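PDB 3LID: putative sensory box/GGDEF family protein from Vibrio parahaemolyticus, which probably makes cyclic di-GMP from two GTP molecules through its GGDEF domain, the chain described here being its extracellular, presumably signal-sensing, PDC-fold domain. Local coordinates for residues Tyr30-Gln34 / Ile253-Ser257; Ala132-Glu138 / Ser149-Arg153; Val194-Tyr200 / Phe220-Tyr226; Arg232-Ala238 / Phe250-Lys254. All coordinates share one frame. Residues are numbered along the deposited sequence.

Contact 1. Residues Tyr30-Gln34 / Ile253-Ser257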
# COMPACT_ATOMS: atom_id res chain seq x y z
N TYR A 30 6.66 0.70 -8.13
CA TYR A 30 6.54 0.85 -6.67
C TYR A 30 7.69 1.68 -6.11
O TYR A 30 7.45 2.47 -5.17
CB TYR A 30 6.47 -0.50 -5.92
CG TYR A 30 5.07 -1.07 -5.95
CD1 TYR A 30 4.69 -1.95 -6.98
CD2 TYR A 30 4.11 -0.77 -4.95
CE1 TYR A 30 3.36 -2.49 -7.03
CE2 TYR A 30 2.85 -1.33 -5.00
CZ TYR A 30 2.47 -2.19 -6.01
OH TYR A 30 1.16 -2.71 -6.04
N ASN A 31 8.92 1.47 -6.59
CA ASN A 31 9.99 2.33 -6.09
C ASN A 31 9.73 3.80 -6.37
O ASN A 31 10.03 4.68 -5.51
CB ASN A 31 11.31 1.98 -6.77
CG ASN A 31 11.84 0.57 -6.42
OD1 ASN A 31 11.57 -0.03 -5.36
ND2 ASN A 31 12.58 0.02 -7.36
N ASN A 32 9.19 4.09 -7.54
CA ASN A 32 8.85 5.48 -7.85
C ASN A 32 7.74 6.02 -6.96
O ASN A 32 7.74 7.16 -6.46
CB ASN A 32 8.48 5.65 -9.33
CG ASN A 32 9.75 5.78 -10.19
OD1 ASN A 32 10.84 5.68 -9.64
ND2 ASN A 32 9.61 5.89 -11.52
N ILE A 33 6.75 5.19 -6.75
CA ILE A 33 5.67 5.61 -5.83
C ILE A 33 6.26 5.93 -4.41
O ILE A 33 5.89 6.92 -3.75
CB ILE A 33 4.58 4.50 -5.72
CG1 ILE A 33 3.76 4.40 -7.01
CG2 ILE A 33 3.65 4.74 -4.47
CD1 ILE A 33 2.87 5.61 -7.29
N GLN A 34 7.15 5.07 -3.94
CA GLN A 34 7.79 5.33 -2.65
C GLN A 34 8.51 6.71 -2.65
O GLN A 34 8.37 7.50 -1.69
CB GLN A 34 8.81 4.24 -2.36
CG GLN A 34 9.67 4.63 -1.16
CD GLN A 34 10.36 3.49 -0.50
OE1 GLN A 34 10.10 2.34 -0.72
NE2 GLN A 34 11.21 3.84 0.44
N ILE A 253 10.42 -6.52 -3.23
CA ILE A 253 10.87 -5.11 -3.10
C ILE A 253 10.75 -4.76 -1.68
O ILE A 253 10.19 -5.56 -0.88
CB ILE A 253 10.00 -4.15 -3.87
CG1 ILE A 253 8.58 -4.24 -3.37
CG2 ILE A 253 10.17 -4.46 -5.40
CD1 ILE A 253 7.56 -3.22 -4.18
N LYS A 254 11.33 -3.59 -1.34
CA LYS A 254 11.09 -3.07 -0.01
C LYS A 254 10.30 -1.78 -0.22
O LYS A 254 10.82 -0.87 -0.84
CB LYS A 254 12.38 -2.84 0.76
CG LYS A 254 12.91 -4.24 1.22
CD LYS A 254 14.11 -4.10 2.12
CE LYS A 254 14.79 -5.44 2.42
NZ LYS A 254 13.78 -6.47 2.71
N PHE A 255 9.03 -1.79 0.21
CA PHE A 255 8.15 -0.64 -0.14
C PHE A 255 7.83 0.11 1.18
O PHE A 255 6.93 -0.33 1.94
CB PHE A 255 6.87 -1.14 -0.82
CG PHE A 255 5.95 -0.03 -1.19
CD1 PHE A 255 6.31 0.93 -2.16
CD2 PHE A 255 4.71 0.05 -0.57
CE1 PHE A 255 5.42 1.95 -2.50
CE2 PHE A 255 3.80 1.06 -0.91
CZ PHE A 255 4.11 2.00 -1.87
N VAL A 256 8.55 1.24 1.39
CA VAL A 256 8.40 2.07 2.59
C VAL A 256 8.44 1.16 3.84
O VAL A 256 7.57 1.23 4.71
CB VAL A 256 7.05 2.90 2.55
CG1 VAL A 256 7.23 4.13 3.48
CG2 VAL A 256 6.66 3.30 1.10
N SER A 257 9.42 0.26 3.88
CA SER A 257 9.50 -0.70 4.98
C SER A 257 10.88 -1.31 4.93
O SER A 257 11.45 -1.45 3.88
CB SER A 257 8.50 -1.84 4.75
OG SER A 257 8.60 -2.81 5.77
O HOH W 1 12.91 -2.34 -3.71
O HOH W 2 12.00 1.22 1.88
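Phe255, Gln34 and Tyr30 bury the most area here, 80, 71 and 61 Å² of a total of 356 Å². The rings of Tyr30 and Phe255 form a T-shaped pair: centroids lie 5.3 Å apart, planes meet at 87°, and the edge of Tyr30 addresses the face of Phe255. At the edge of the Phe255 ring, Ile33 CG2 packs 3.8 Å from Phe255 CZ, while Ile253 CD1 reaches Tyr30 CB at 3.4 Å. This is how the long helix 9-45, which runs along both lobes of the PDC sensor fold, meets strand 246-254 and the loop that follows it. Leu177 and Leu181 of helix 174-181 close over the apolar patch, and Tyr30 OH bonds to Asn182. Gln34, with chi1 and chi2 both t, extends its amide to the loop after the strand, where Val256 N donates to Gln34 OE1 (2.8 Å, 165° at the hydrogen). Separately, water 1 bridges the segments, accepting from Lys254 N and donating to Asn31 OD1, both at 3.1 Å.

Contact 2. Residues Ala132-Glu138 / Ser149-Arg153. With PO4 (phosphate ion), chain C; EDO (1,2-ethanediol), chain G; EDO (1,2-ethanediol), chain H.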
# COMPACT_ATOMS: atom_id res chain seq x y z
N ALA A 132 7.32 4.91 9.10
CA ALA A 132 6.10 4.28 8.57
C ALA A 132 5.74 3.02 9.31
O ALA A 132 6.63 2.36 9.86
CB ALA A 132 6.21 3.96 7.01
N TRP A 133 4.44 2.68 9.35
CA TRP A 133 3.97 1.49 10.02
C TRP A 133 3.77 0.41 8.93
O TRP A 133 3.51 0.73 7.75
CB TRP A 133 2.63 1.82 10.72
CG TRP A 133 2.11 0.73 11.60
CD1 TRP A 133 0.93 0.08 11.47
CD2 TRP A 133 2.76 0.23 12.79
NE1 TRP A 133 0.81 -0.85 12.51
CE2 TRP A 133 1.92 -0.79 13.31
CE3 TRP A 133 4.01 0.49 13.39
CZ2 TRP A 133 2.23 -1.52 14.48
CZ3 TRP A 133 4.35 -0.24 14.59
CH2 TRP A 133 3.47 -1.25 15.09
N GLY A 134 3.93 -0.87 9.32
CA GLY A 134 3.63 -2.00 8.35
C GLY A 134 2.17 -1.92 7.87
O GLY A 134 1.25 -1.48 8.57
N ILE A 135 1.93 -2.44 6.67
CA ILE A 135 0.57 -2.45 6.10
C ILE A 135 -0.41 -3.14 7.05
O ILE A 135 -0.10 -4.20 7.59
CB ILE A 135 0.59 -3.18 4.74
CG1 ILE A 135 1.37 -2.26 3.76
CG2 ILE A 135 -0.86 -3.37 4.22
CD1 ILE A 135 1.76 -3.02 2.44
N GLU A 136 -1.54 -2.47 7.32
CA GLU A 136 -2.50 -2.93 8.36
C GLU A 136 -3.84 -2.34 8.01
O GLU A 136 -3.95 -1.18 7.52
CB GLU A 136 -2.04 -2.36 9.70
CG GLU A 136 -2.98 -2.62 10.83
CD GLU A 136 -2.34 -2.07 12.11
OE1 GLU A 136 -1.44 -2.72 12.65
OE2 GLU A 136 -2.72 -1.00 12.59
N LEU A 137 -4.87 -3.14 8.23
CA LEU A 137 -6.24 -2.69 7.84
C LEU A 137 -6.66 -1.51 8.73
O LEU A 137 -6.33 -1.44 9.91
CB LEU A 137 -7.23 -3.84 8.10
CG LEU A 137 -6.92 -5.06 7.22
CD1 LEU A 137 -7.75 -6.30 7.54
CD2 LEU A 137 -7.18 -4.68 5.78
N GLU A 138 -7.41 -0.61 8.14
CA GLU A 138 -8.01 0.52 8.92
C GLU A 138 -9.09 0.07 9.92
O GLU A 138 -9.82 -0.91 9.66
CB GLU A 138 -8.62 1.48 7.98
CG GLU A 138 -7.50 2.21 7.19
CD GLU A 138 -8.00 3.33 6.25
OE1 GLU A 138 -9.17 3.34 5.91
OE2 GLU A 138 -7.21 4.26 5.81
N SER A 149 -9.70 -2.26 4.24
CA SER A 149 -8.86 -1.16 3.76
C SER A 149 -7.41 -1.23 4.24
O SER A 149 -7.05 -0.65 5.30
CB SER A 149 -9.55 0.15 4.19
OG SER A 149 -8.75 1.29 3.91
N PRO A 150 -6.53 -1.96 3.49
CA PRO A 150 -5.14 -2.09 3.90
C PRO A 150 -4.38 -0.75 3.65
O PRO A 150 -4.46 -0.18 2.51
CB PRO A 150 -4.55 -3.25 3.00
CG PRO A 150 -5.46 -3.18 1.74
CD PRO A 150 -6.86 -2.66 2.24
N SER A 151 -3.76 -0.23 4.70
CA SER A 151 -3.09 1.10 4.64
C SER A 151 -1.69 0.97 5.13
O SER A 151 -1.42 0.23 6.08
CB SER A 151 -3.73 2.16 5.60
OG SER A 151 -4.92 2.68 5.16
N LEU A 152 -0.80 1.73 4.47
CA LEU A 152 0.58 1.87 4.90
C LEU A 152 0.68 3.30 5.47
O LEU A 152 0.49 4.29 4.76
CB LEU A 152 1.48 1.64 3.67
CG LEU A 152 2.95 1.37 4.06
CD1 LEU A 152 3.75 0.74 2.80
CD2 LEU A 152 3.60 2.61 4.59
N ARG A 153 0.84 3.40 6.77
CA ARG A 153 0.68 4.74 7.41
C ARG A 153 2.07 5.38 7.51
O ARG A 153 2.99 4.83 8.11
CB ARG A 153 0.12 4.54 8.85
CG ARG A 153 -1.39 4.13 8.76
CD ARG A 153 -1.86 3.54 10.12
NE ARG A 153 -3.21 3.04 10.01
CZ ARG A 153 -3.51 1.84 9.51
NH1 ARG A 153 -2.51 1.03 9.04
NH2 ARG A 153 -4.79 1.47 9.45
P PO4 C . -6.71 4.07 10.97
O1 PO4 C . -7.89 4.58 10.14
O2 PO4 C . -6.84 4.83 12.30
O3 PO4 C . -5.38 4.40 10.35
O4 PO4 C . -6.84 2.57 11.21
C1 EDO G . 8.29 0.21 11.98
O1 EDO G . 7.28 -0.17 11.03
C2 EDO G . 8.14 -0.62 13.24
O2 EDO G . 7.36 -1.77 12.94
C1 EDO H . -3.87 -7.67 6.52
O1 EDO H . -3.28 -8.81 5.76
C2 EDO H . -3.29 -6.39 5.96
O2 EDO H . -1.90 -6.31 6.31
O HOH W 3 0.20 0.97 8.31
O HOH W 4 -10.15 -2.20 7.02
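Two antiparallel strands meet here, burying 637 Å², with Leu137 and Pro150 on one face of the sheet and Glu136 and Ser151 on the other. On the Pro150 side, Ile135 fits between Pro150 and Leu152, with CG2 3.9 Å from Pro150 CB and CG1 3.9 Å from Leu152 CB. Leu137 CD2 packs against Pro150 CB at 4.1 Å, and Ala132 CB abuts Leu152 CD2 at 3.8 Å. Glu136 and Ser151, a hydrogen-bonded pair (Glu136 N to Ser151 O and Ser151 N to Glu136 O, both 3.0 Å), fix the register beside the non-hydrogen-bonded pair Leu137-Pro150. Near Gly134 the backbones part; water 3 fills the gap, accepting from Arg153 N and Arg153 NH1 (2.9 and 2.8 Å) and lying 2.7 Å from Gly134 O and 2.9 Å from Ser151 O.

Arg153, burying 122 Å², runs back along the Glu136 side; its NH1 donates to Glu136 O at 3.0 Å, while NE and NH2 hold phosphate O3 and O4 at 2.6 and 2.9 Å. The ion, probably from the crystallisation liquor, suggests a hollow able to hold an anion, with further hydrogen bonds from Tyr118, Lys113, Arg116, Arg83, Arg139 and Asn171. Trp133 NE1 donates to Glu136 OE1 (2.9 Å), and Glu136 OE2 forms a salt bridge with Arg116.

Helix 117-124 flanks the Glu136 side through Tyr118, Ile174 of helix 174-181 adjoins the Pro150 side, and strand 163-173 pairs with 150-160 along its other edge.

Contact 3. Residues Val194-Tyr200 / Phe220-Tyr226. With EDO (1,2-ethanediol), chain H.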
# COMPACT_ATOMS: atom_id res chain seq x y z
N VAL A 194 2.25 -10.47 -1.82
CA VAL A 194 2.35 -11.39 -0.69
C VAL A 194 3.26 -10.84 0.29
O VAL A 194 4.43 -10.51 0.00
CB VAL A 194 2.86 -12.81 -1.21
CG1 VAL A 194 3.00 -13.74 -0.01
CG2 VAL A 194 1.81 -13.36 -2.15
N LYS A 195 2.81 -10.75 1.56
CA LYS A 195 3.65 -10.17 2.57
C LYS A 195 4.73 -11.10 3.07
O LYS A 195 4.73 -12.30 2.76
CB LYS A 195 2.78 -9.84 3.82
CG LYS A 195 1.80 -8.69 3.41
CD LYS A 195 1.19 -8.16 4.77
CE LYS A 195 0.24 -9.25 5.31
NZ LYS A 195 -0.42 -8.70 6.67
N HIS A 196 5.62 -10.56 3.85
CA HIS A 196 6.73 -11.33 4.44
C HIS A 196 6.21 -12.53 5.24
O HIS A 196 6.89 -13.61 5.35
CB HIS A 196 7.45 -10.34 5.35
CG HIS A 196 8.54 -10.94 6.16
ND1 HIS A 196 9.63 -11.57 5.59
CD2 HIS A 196 8.74 -10.98 7.51
CE1 HIS A 196 10.43 -11.99 6.54
NE2 HIS A 196 9.92 -11.65 7.71
N LYS A 197 5.03 -12.34 5.85
CA LYS A 197 4.37 -13.45 6.59
C LYS A 197 3.66 -14.47 5.74
O LYS A 197 3.13 -15.42 6.30
CB LYS A 197 3.29 -12.90 7.52
CG LYS A 197 2.03 -12.32 6.64
CD LYS A 197 1.33 -11.87 8.11
CE LYS A 197 2.28 -11.37 9.13
NZ LYS A 197 2.18 -11.83 10.68
N GLY A 198 3.62 -14.31 4.41
CA GLY A 198 3.00 -15.30 3.52
C GLY A 198 1.57 -15.07 3.08
O GLY A 198 1.07 -15.68 2.17
N PHE A 199 0.88 -14.08 3.71
CA PHE A 199 -0.48 -13.86 3.36
C PHE A 199 -0.61 -12.81 2.26
O PHE A 199 0.29 -11.96 2.11
CB PHE A 199 -1.25 -13.37 4.63
CG PHE A 199 -1.44 -14.49 5.65
CD1 PHE A 199 -2.40 -15.46 5.39
CD2 PHE A 199 -0.71 -14.50 6.79
CE1 PHE A 199 -2.58 -16.51 6.35
CE2 PHE A 199 -0.88 -15.57 7.77
CZ PHE A 199 -1.84 -16.52 7.46
N TYR A 200 -1.71 -12.85 1.56
CA TYR A 200 -1.94 -12.00 0.39
C TYR A 200 -2.58 -10.69 0.75
O TYR A 200 -3.58 -10.68 1.53
CB TYR A 200 -2.87 -12.69 -0.56
CG TYR A 200 -2.19 -13.85 -1.33
CD1 TYR A 200 -1.89 -13.71 -2.66
CD2 TYR A 200 -1.99 -15.10 -0.70
CE1 TYR A 200 -1.29 -14.77 -3.41
CE2 TYR A 200 -1.38 -16.16 -1.43
CZ TYR A 200 -1.08 -15.98 -2.76
OH TYR A 200 -0.53 -17.06 -3.47
N PHE A 220 -4.97 -19.44 2.84
CA PHE A 220 -4.34 -18.73 1.74
C PHE A 220 -3.07 -18.07 2.20
O PHE A 220 -2.97 -16.79 2.31
CB PHE A 220 -5.33 -17.71 1.19
CG PHE A 220 -6.56 -18.36 0.58
CD1 PHE A 220 -6.48 -18.94 -0.70
CD2 PHE A 220 -7.76 -18.39 1.27
CE1 PHE A 220 -7.61 -19.54 -1.28
CE2 PHE A 220 -8.89 -18.99 0.69
CZ PHE A 220 -8.81 -19.56 -0.58
N ASN A 221 -2.09 -18.91 2.53
CA ASN A 221 -0.77 -18.42 2.84
C ASN A 221 0.15 -19.08 1.79
O ASN A 221 -0.01 -20.29 1.48
CB ASN A 221 -0.34 -18.77 4.25
CG ASN A 221 0.97 -18.13 4.61
OD1 ASN A 221 2.03 -18.47 4.05
ND2 ASN A 221 0.93 -17.17 5.54
N PHE A 222 1.03 -18.28 1.19
CA PHE A 222 1.86 -18.79 0.13
C PHE A 222 2.68 -20.00 0.63
O PHE A 222 2.94 -20.94 -0.14
CB PHE A 222 2.83 -17.71 -0.34
CG PHE A 222 3.41 -18.02 -1.70
CD1 PHE A 222 2.84 -17.55 -2.84
CD2 PHE A 222 4.56 -18.83 -1.76
CE1 PHE A 222 3.42 -17.82 -4.13
CE2 PHE A 222 5.16 -19.12 -3.01
CZ PHE A 222 4.59 -18.61 -4.19
N SER A 223 3.07 -19.96 1.86
CA SER A 223 3.90 -21.06 2.39
C SER A 223 3.11 -22.37 2.54
O SER A 223 3.71 -23.45 2.54
CB SER A 223 4.55 -20.69 3.69
OG SER A 223 3.60 -20.71 4.76
N ASN A 224 1.80 -22.27 2.68
CA ASN A 224 0.94 -23.45 2.76
C ASN A 224 0.59 -23.89 1.36
O ASN A 224 0.51 -25.08 1.06
CB ASN A 224 -0.35 -23.05 3.50
CG ASN A 224 -1.30 -24.18 3.70
OD1 ASN A 224 -0.92 -25.22 4.28
ND2 ASN A 224 -2.57 -23.97 3.32
N MET A 225 0.35 -22.92 0.48
CA MET A 225 -0.04 -23.21 -0.89
C MET A 225 1.10 -23.82 -1.78
O MET A 225 0.85 -24.76 -2.56
CB MET A 225 -0.59 -21.93 -1.54
CG MET A 225 -1.97 -21.53 -0.92
SD MET A 225 -2.14 -19.72 -1.24
CE MET A 225 -2.54 -19.68 -2.90
N TYR A 226 2.30 -23.30 -1.60
CA TYR A 226 3.49 -23.63 -2.40
C TYR A 226 4.68 -23.79 -1.50
O TYR A 226 5.67 -23.05 -1.56
CB TYR A 226 3.75 -22.54 -3.46
CG TYR A 226 2.58 -22.24 -4.35
CD1 TYR A 226 2.09 -23.19 -5.27
CD2 TYR A 226 1.93 -21.03 -4.28
CE1 TYR A 226 1.02 -22.92 -6.11
CE2 TYR A 226 0.88 -20.75 -5.17
CZ TYR A 226 0.43 -21.71 -6.08
OH TYR A 226 -0.63 -21.46 -6.95
C1 EDO H . -3.87 -7.67 6.52
O1 EDO H . -3.28 -8.81 5.76
C2 EDO H . -3.29 -6.39 5.96
O2 EDO H . -1.90 -6.31 6.31
O HOH W 5 -4.04 -14.29 2.61
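The ring of Phe199 lies across the side chain of Asn221, whose CB stands 4.2 Å from the ring centroid and 26° off its normal, a CH-pi contact over the face. Asn221 is the N-cap of the short helix 222-225, so the cap of that helix is docked onto a type I beta turn, Lys195 to Gly198, at the end of strand 189-195 in one lobe of the PDC fold. The two ends of the Asn221 amide divide the work. OD1 accepts from Ser223 N and Ser223 OG, each at 2.8 Å, while ND2 donates to Lys197 O at 2.9 Å and 166°, tying the cap to the turn.

Gly198 is constrained twice: its phi of 96° would jam a side chain against the preceding carbonyl, and an ideal CB would sit 2.1 Å from Asn221 OD1. Tyr200 reaches to the helix, with its CE2 3.6 Å from Met225 SD in an oblique Met-aromatic contact and its OH 3.5 Å from Phe222 CD1. Phe222 turns to the interior, where its CB meets Val194 CG1 at 4.0 Å and its side chain packs beside Ile248, Ile264 and Val233. Water 5 bridges Tyr200 N (2.9 Å) to Phe220 O (2.7 Å). The direct backbone-to-backbone hydrogen bond is nearly straight: Phe222 N donates to Gly198 O at 2.8 Å, with 171° at the hydrogen.

Contact 4. Residues Arg232-Ala238 / Phe250-Lys254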
# COMPACT_ATOMS: atom_id res chain seq x y z
N ARG A 232 12.20 -19.92 -2.19
CA ARG A 232 12.81 -19.20 -3.28
C ARG A 232 12.29 -17.74 -3.15
O ARG A 232 13.03 -16.79 -3.38
CB ARG A 232 12.36 -19.80 -4.63
CG ARG A 232 12.66 -21.42 -4.76
CD ARG A 232 14.17 -21.72 -4.98
NE ARG A 232 14.34 -23.21 -5.07
CZ ARG A 232 14.29 -24.07 -4.03
NH1 ARG A 232 14.13 -23.60 -2.81
NH2 ARG A 232 14.36 -25.40 -4.21
N VAL A 233 11.01 -17.60 -2.83
CA VAL A 233 10.43 -16.22 -2.73
C VAL A 233 11.10 -15.49 -1.58
O VAL A 233 11.55 -14.35 -1.73
CB VAL A 233 8.97 -16.33 -2.43
CG1 VAL A 233 8.32 -14.91 -2.22
CG2 VAL A 233 8.28 -16.90 -3.69
N VAL A 234 11.24 -16.20 -0.43
CA VAL A 234 11.82 -15.58 0.78
C VAL A 234 13.26 -15.17 0.58
O VAL A 234 13.75 -14.24 1.21
CB VAL A 234 11.60 -16.57 1.97
CG1 VAL A 234 12.31 -16.13 3.26
CG2 VAL A 234 10.09 -16.81 2.12
N SER A 235 13.96 -15.82 -0.35
CA SER A 235 15.32 -15.41 -0.67
C SER A 235 15.45 -13.94 -1.15
O SER A 235 16.51 -13.36 -1.11
CB SER A 235 15.89 -16.35 -1.74
OG SER A 235 15.57 -15.98 -3.04
N GLU A 236 14.32 -13.39 -1.59
CA GLU A 236 14.22 -11.98 -2.10
C GLU A 236 14.93 -11.83 -3.45
O GLU A 236 15.00 -10.73 -3.97
CB GLU A 236 14.74 -10.98 -1.10
CG GLU A 236 13.94 -10.97 0.16
CD GLU A 236 14.45 -9.99 1.16
OE1 GLU A 236 14.98 -8.97 0.75
OE2 GLU A 236 14.27 -10.21 2.36
N GLN A 237 15.31 -12.93 -4.08
CA GLN A 237 15.81 -12.87 -5.48
C GLN A 237 14.70 -12.99 -6.46
O GLN A 237 13.65 -13.53 -6.19
CB GLN A 237 16.80 -14.03 -5.74
CG GLN A 237 17.81 -14.06 -4.68
CD GLN A 237 18.36 -12.67 -4.29
OE1 GLN A 237 18.11 -12.17 -3.17
NE2 GLN A 237 19.13 -12.06 -5.19
N ALA A 238 14.90 -12.49 -7.66
CA ALA A 238 13.93 -12.74 -8.68
C ALA A 238 14.14 -14.06 -9.38
O ALA A 238 15.28 -14.39 -9.81
CB ALA A 238 13.96 -11.63 -9.71
N PHE A 250 8.51 -14.72 -9.32
CA PHE A 250 8.50 -13.95 -8.06
C PHE A 250 9.66 -12.98 -8.02
O PHE A 250 10.74 -13.15 -8.66
CB PHE A 250 8.59 -14.91 -6.86
CG PHE A 250 9.72 -15.98 -7.01
CD1 PHE A 250 11.03 -15.71 -6.63
CD2 PHE A 250 9.40 -17.25 -7.54
CE1 PHE A 250 12.05 -16.70 -6.82
CE2 PHE A 250 10.40 -18.22 -7.72
CZ PHE A 250 11.68 -17.93 -7.37
N SER A 251 9.44 -11.88 -7.29
CA SER A 251 10.50 -10.95 -7.05
C SER A 251 10.15 -10.31 -5.70
O SER A 251 9.06 -10.57 -5.15
CB SER A 251 10.62 -9.89 -8.14
OG SER A 251 9.43 -9.11 -8.11
N SER A 252 11.05 -9.51 -5.18
CA SER A 252 10.83 -8.83 -3.87
C SER A 252 11.20 -7.36 -3.94
O SER A 252 12.22 -7.01 -4.59
CB SER A 252 11.58 -9.53 -2.73
OG SER A 252 11.15 -10.88 -2.65
N ILE A 253 10.42 -6.52 -3.23
CA ILE A 253 10.87 -5.11 -3.10
C ILE A 253 10.75 -4.76 -1.68
O ILE A 253 10.19 -5.56 -0.88
CB ILE A 253 10.00 -4.15 -3.87
CG1 ILE A 253 8.58 -4.24 -3.37
CG2 ILE A 253 10.17 -4.46 -5.40
CD1 ILE A 253 7.56 -3.22 -4.18
N LYS A 254 11.33 -3.59 -1.34
CA LYS A 254 11.09 -3.07 -0.01
C LYS A 254 10.30 -1.78 -0.22
O LYS A 254 10.82 -0.87 -0.84
CB LYS A 254 12.38 -2.84 0.76
CG LYS A 254 12.91 -4.24 1.22
CD LYS A 254 14.11 -4.10 2.12
CE LYS A 254 14.79 -5.44 2.42
NZ LYS A 254 13.78 -6.47 2.71
O HOH W 6 11.85 -12.94 -4.27
O HOH W 7 13.74 -9.68 -6.22
O HOH W 8 15.09 -8.69 4.37
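Arg232, in helix 230-234, sets its CB 3.4 Å from Phe250 CZ, although its guanidinium leads away. Val233 follows on the ring itself, with CG2 3.7 Å from Phe250 CG and its backbone N over one face. Phe250 thus packs against helix residues Arg232 and Val233, burying 119 Å² of the 436 Å² total. At Ser235 the chain makes an ST turn: Ser235 OG accepts from Gln237 N (3.2 Å) and donates to Arg232 O (2.7 Å). Glu236 leaves the helix with a positive phi of 71°, bringing its CA to 3.3 Å from Ser252 OG, and its OE1 forms a long salt bridge with Lys254 NZ (3.4 Å). Waters fill the gap where the backbones do not bond directly. Water 6 accepts a hydrogen bond from Ser252 OG (2.7 Å) and donates to Val233 O and Gln237 O (2.9 and 2.7 Å); water 7 links Ser252 N to Glu236 O. Ser252 OG is also hydrogen-bonded to His262 of strand 260-268. At Ala238 the segments close up, its CA making a CH...O contact of 3.2 Å with Phe250 O. Then comes strand 239-242, antiparallel to 246-254, whose other neighbour is strand 260-268; Leu20 and Leu23 of helix 9-45 pack against Ala238 and Ser251.

Overall arrangement
Contacts 1 and 4 share Ile253 and Lys254 on strand 246-254, with centres 14 Å apart: contact 4 joins the strand to a short helix and contact 1 joins the strand and its following loop to the long helix 9-45. Contact 3 meets contact 4 where Phe222 CE2 packs 3.9 Å from Val233 CG2, and reaches the same sheet. Contact 2 belongs to the other sheet. It touches contact 1 through Leu152 CD1, 3.5 Å from Phe255 O, so contact 1 lies where the two lobes meet. The phosphate is bound at contact 2. Contacts 2 and 3, about 18 Å apart between centres, are both hydrogen-bonded to one ethanediol, through Ile135 O and Lys195 NZ.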